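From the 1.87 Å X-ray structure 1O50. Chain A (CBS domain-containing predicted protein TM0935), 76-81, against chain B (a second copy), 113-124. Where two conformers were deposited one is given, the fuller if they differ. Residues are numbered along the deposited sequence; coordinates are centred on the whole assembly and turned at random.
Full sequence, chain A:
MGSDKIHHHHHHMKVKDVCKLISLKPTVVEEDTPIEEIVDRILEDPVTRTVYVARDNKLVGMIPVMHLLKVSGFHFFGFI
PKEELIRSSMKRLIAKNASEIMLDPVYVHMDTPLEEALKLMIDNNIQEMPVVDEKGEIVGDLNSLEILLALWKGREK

Chain A, residues 76-81: FFGFIP
Chain B (113-124) PLEEALKLMIDN

Chain A leaves a helix at Phe A77, turns at Gly A78 and is extended at Phe A79 and Ile A80, running along a helix of chain B that begins at Leu B114, with Pro B113 at its N-cap position. Both stretches advance in the same sense: the CA of Phe A77 lies 7.0 Å from the CA of Glu B115, that of Phe A79 7.6 Å from Lys B119 CA, and that of Pro A81 7.0 Å from Ile B122 CA. Gly A78 breaks the helix with phi/psi 63/26, a positive phi that favours glycine. Phe A79 (-81/122) and Ile A80 (-104/114) are extended, so their side chains alternate. Phe A79 points toward the partner helix and Ile A80 away.

No hydrogen bond crosses the contact; the interactions across it are mainly apolar packing and one CH-pi contact. Phe A77 is m (chi1 -58°, chi2 -65°). This lays one ring face over Glu B115, whose CB sits 3.7 Å from the Phe A77 ring centroid, 14° off the normal, a CH-pi contact. Glu B115 is p at chi1, then extended. At the ring edge, Phe A77 CE2 lies 4.2 Å from Leu B118 CD1.

Phe A79 is t (chi1 -172°, chi2 62°). Its CA-to-CB bond points toward the helix, and Lys B119 CB lies over one face of the ring. Phe A79 CZ lies 3.5 Å from Lys B119 CG and 3.4 Å from Asp B123 OD1, which is at the ring edge. Ile B122 CG2 is also at the edge, 3.9 Å from Phe A79 CE2. Leu B118 (t, t) places CD2 4.1 Å from Phe A79 CD2; CD1 lies against the Phe A77 ring and CD2 against the Phe A79 ring.

Lys B119 is t, t, t, p; its final turn brings NZ 3.4 Å from Asp B123 OD2, a salt bridge with a weak hydrogen bond one helical turn on. Asp B123 is m. Ile B122 (m, t) also packs CG2 against Pro A81 CB at 3.7 Å.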

# COMPACT_ATOMS: atom_id res chain seq x y z
N PHE A 76 -18.53 -8.87 0.33
CA PHE A 76 -19.32 -8.40 1.47
C PHE A 76 -20.33 -7.30 1.12
O PHE A 76 -21.37 -7.23 1.75
CB PHE A 76 -18.40 -7.94 2.58
CG PHE A 76 -17.71 -9.07 3.28
CD1 PHE A 76 -18.41 -9.85 4.19
CD2 PHE A 76 -16.39 -9.36 3.04
CE1 PHE A 76 -17.79 -10.90 4.82
CE2 PHE A 76 -15.78 -10.38 3.69
CZ PHE A 76 -16.49 -11.16 4.56
N PHE A 77 -20.03 -6.48 0.11
CA PHE A 77 -20.90 -5.32 -0.23
C PHE A 77 -21.40 -5.34 -1.66
O PHE A 77 -22.17 -4.45 -2.05
CB PHE A 77 -20.16 -3.99 0.00
CG PHE A 77 -19.69 -3.79 1.41
CD1 PHE A 77 -20.59 -3.66 2.45
CD2 PHE A 77 -18.33 -3.76 1.70
CE1 PHE A 77 -20.13 -3.49 3.75
CE2 PHE A 77 -17.90 -3.59 2.97
CZ PHE A 77 -18.79 -3.46 4.00
N GLY A 78 -20.98 -6.31 -2.45
CA GLY A 78 -21.28 -6.30 -3.89
C GLY A 78 -20.71 -5.17 -4.74
O GLY A 78 -21.28 -4.82 -5.75
N PHE A 79 -19.61 -4.58 -4.30
CA PHE A 79 -18.94 -3.46 -4.97
C PHE A 79 -18.05 -3.96 -6.12
O PHE A 79 -17.14 -4.77 -5.93
CB PHE A 79 -18.11 -2.63 -3.95
CG PHE A 79 -17.55 -1.35 -4.52
CD1 PHE A 79 -18.42 -0.34 -5.00
CD2 PHE A 79 -16.18 -1.14 -4.63
CE1 PHE A 79 -17.92 0.83 -5.58
CE2 PHE A 79 -15.68 0.05 -5.20
CZ PHE A 79 -16.55 1.01 -5.68
N ILE A 80 -18.33 -3.47 -7.32
CA ILE A 80 -17.48 -3.71 -8.48
C ILE A 80 -16.65 -2.45 -8.78
O ILE A 80 -17.22 -1.43 -9.06
CB ILE A 80 -18.35 -4.06 -9.67
CG1 ILE A 80 -19.16 -5.33 -9.35
CG2 ILE A 80 -17.47 -4.25 -10.94
CD1 ILE A 80 -20.43 -5.47 -10.19
N PRO A 81 -15.32 -2.50 -8.62
CA PRO A 81 -14.47 -1.36 -9.06
C PRO A 81 -14.48 -1.06 -10.57
O PRO A 81 -15.18 -1.69 -11.40
CB PRO A 81 -13.07 -1.79 -8.61
CG PRO A 81 -13.33 -2.79 -7.48
CD PRO A 81 -14.51 -3.54 -7.95
N PRO B 113 -20.43 5.30 6.84
CA PRO B 113 -20.53 3.86 6.57
C PRO B 113 -19.20 3.24 6.18
O PRO B 113 -18.51 3.79 5.32
CB PRO B 113 -21.51 3.80 5.40
CG PRO B 113 -22.39 4.93 5.64
CD PRO B 113 -21.47 6.04 6.10
N LEU B 114 -18.85 2.10 6.77
CA LEU B 114 -17.67 1.38 6.36
C LEU B 114 -17.61 1.16 4.83
O LEU B 114 -16.55 1.28 4.21
CB LEU B 114 -17.58 0.02 7.06
CG LEU B 114 -16.27 -0.74 6.89
CD1 LEU B 114 -15.13 0.06 7.54
CD2 LEU B 114 -16.36 -2.13 7.54
N GLU B 115 -18.75 0.80 4.25
CA GLU B 115 -18.80 0.57 2.82
C GLU B 115 -18.48 1.79 1.95
O GLU B 115 -17.91 1.62 0.86
CB GLU B 115 -20.13 -0.03 2.40
CG GLU B 115 -21.35 0.66 2.94
CD GLU B 115 -22.60 0.22 2.19
OE1 GLU B 115 -23.71 0.73 2.51
OE2 GLU B 115 -22.48 -0.64 1.26
N GLU B 116 -18.87 2.99 2.40
CA GLU B 116 -18.49 4.22 1.68
C GLU B 116 -16.99 4.47 1.80
O GLU B 116 -16.39 4.93 0.83
CB GLU B 116 -19.30 5.48 2.05
CG GLU B 116 -18.62 6.84 1.72
CD GLU B 116 -18.44 7.24 0.21
OE1 GLU B 116 -18.57 8.46 -0.10
OE2 GLU B 116 -18.17 6.38 -0.66
N ALA B 117 -16.40 4.15 2.95
CA ALA B 117 -14.96 4.27 3.16
C ALA B 117 -14.11 3.32 2.28
O ALA B 117 -13.03 3.69 1.80
CB ALA B 117 -14.64 4.06 4.61
N LEU B 118 -14.59 2.09 2.11
CA LEU B 118 -13.96 1.08 1.24
C LEU B 118 -14.08 1.53 -0.20
O LEU B 118 -13.15 1.38 -0.98
CB LEU B 118 -14.60 -0.31 1.46
CG LEU B 118 -14.12 -1.47 0.54
CD1 LEU B 118 -14.20 -2.82 1.20
CD2 LEU B 118 -14.91 -1.51 -0.78
N LYS B 119 -15.22 2.08 -0.58
CA LYS B 119 -15.43 2.58 -1.93
C LYS B 119 -14.45 3.70 -2.24
O LYS B 119 -13.87 3.73 -3.31
CB LYS B 119 -16.85 3.08 -2.12
CG LYS B 119 -17.10 3.69 -3.49
CD LYS B 119 -18.49 4.35 -3.59
CE LYS B 119 -18.64 5.16 -4.87
NZ LYS B 119 -18.80 4.29 -6.08
N LEU B 120 -14.27 4.61 -1.30
CA LEU B 120 -13.32 5.72 -1.42
C LEU B 120 -11.90 5.22 -1.59
O LEU B 120 -11.16 5.71 -2.42
CB LEU B 120 -13.37 6.62 -0.16
CG LEU B 120 -14.60 7.53 -0.07
CD1 LEU B 120 -14.61 8.20 1.32
CD2 LEU B 120 -14.62 8.59 -1.17
N MET B 121 -11.51 4.27 -0.77
CA MET B 121 -10.20 3.70 -0.89
C MET B 121 -9.98 3.16 -2.27
O MET B 121 -8.99 3.47 -2.91
CB MET B 121 -10.00 2.59 0.10
CG MET B 121 -9.75 3.09 1.48
SD MET B 121 -9.14 1.84 2.57
CE MET B 121 -9.38 2.75 4.03
N ILE B 122 -10.91 2.34 -2.72
CA ILE B 122 -10.77 1.71 -4.03
C ILE B 122 -10.78 2.71 -5.19
O ILE B 122 -9.89 2.67 -6.05
CB ILE B 122 -11.82 0.61 -4.20
CG1 ILE B 122 -11.48 -0.57 -3.27
CG2 ILE B 122 -11.79 0.10 -5.65
CD1 ILE B 122 -12.63 -1.55 -3.01
N ASP B 123 -11.78 3.59 -5.22
CA ASP B 123 -11.92 4.57 -6.30
C ASP B 123 -10.69 5.50 -6.45
O ASP B 123 -10.33 5.88 -7.56
CB ASP B 123 -13.17 5.45 -6.07
CG ASP B 123 -14.47 4.74 -6.34
OD1 ASP B 123 -14.52 3.56 -6.77
OD2 ASP B 123 -15.55 5.31 -6.17
N ASN B 124 -10.07 5.86 -5.32
CA ASN B 124 -8.92 6.78 -5.25
C ASN B 124 -7.59 6.04 -5.14
O ASN B 124 -6.50 6.64 -5.07
CB ASN B 124 -9.12 7.69 -4.02
CG ASN B 124 -10.26 8.67 -4.22
OD1 ASN B 124 -10.11 9.65 -4.92
ND2 ASN B 124 -11.43 8.36 -3.64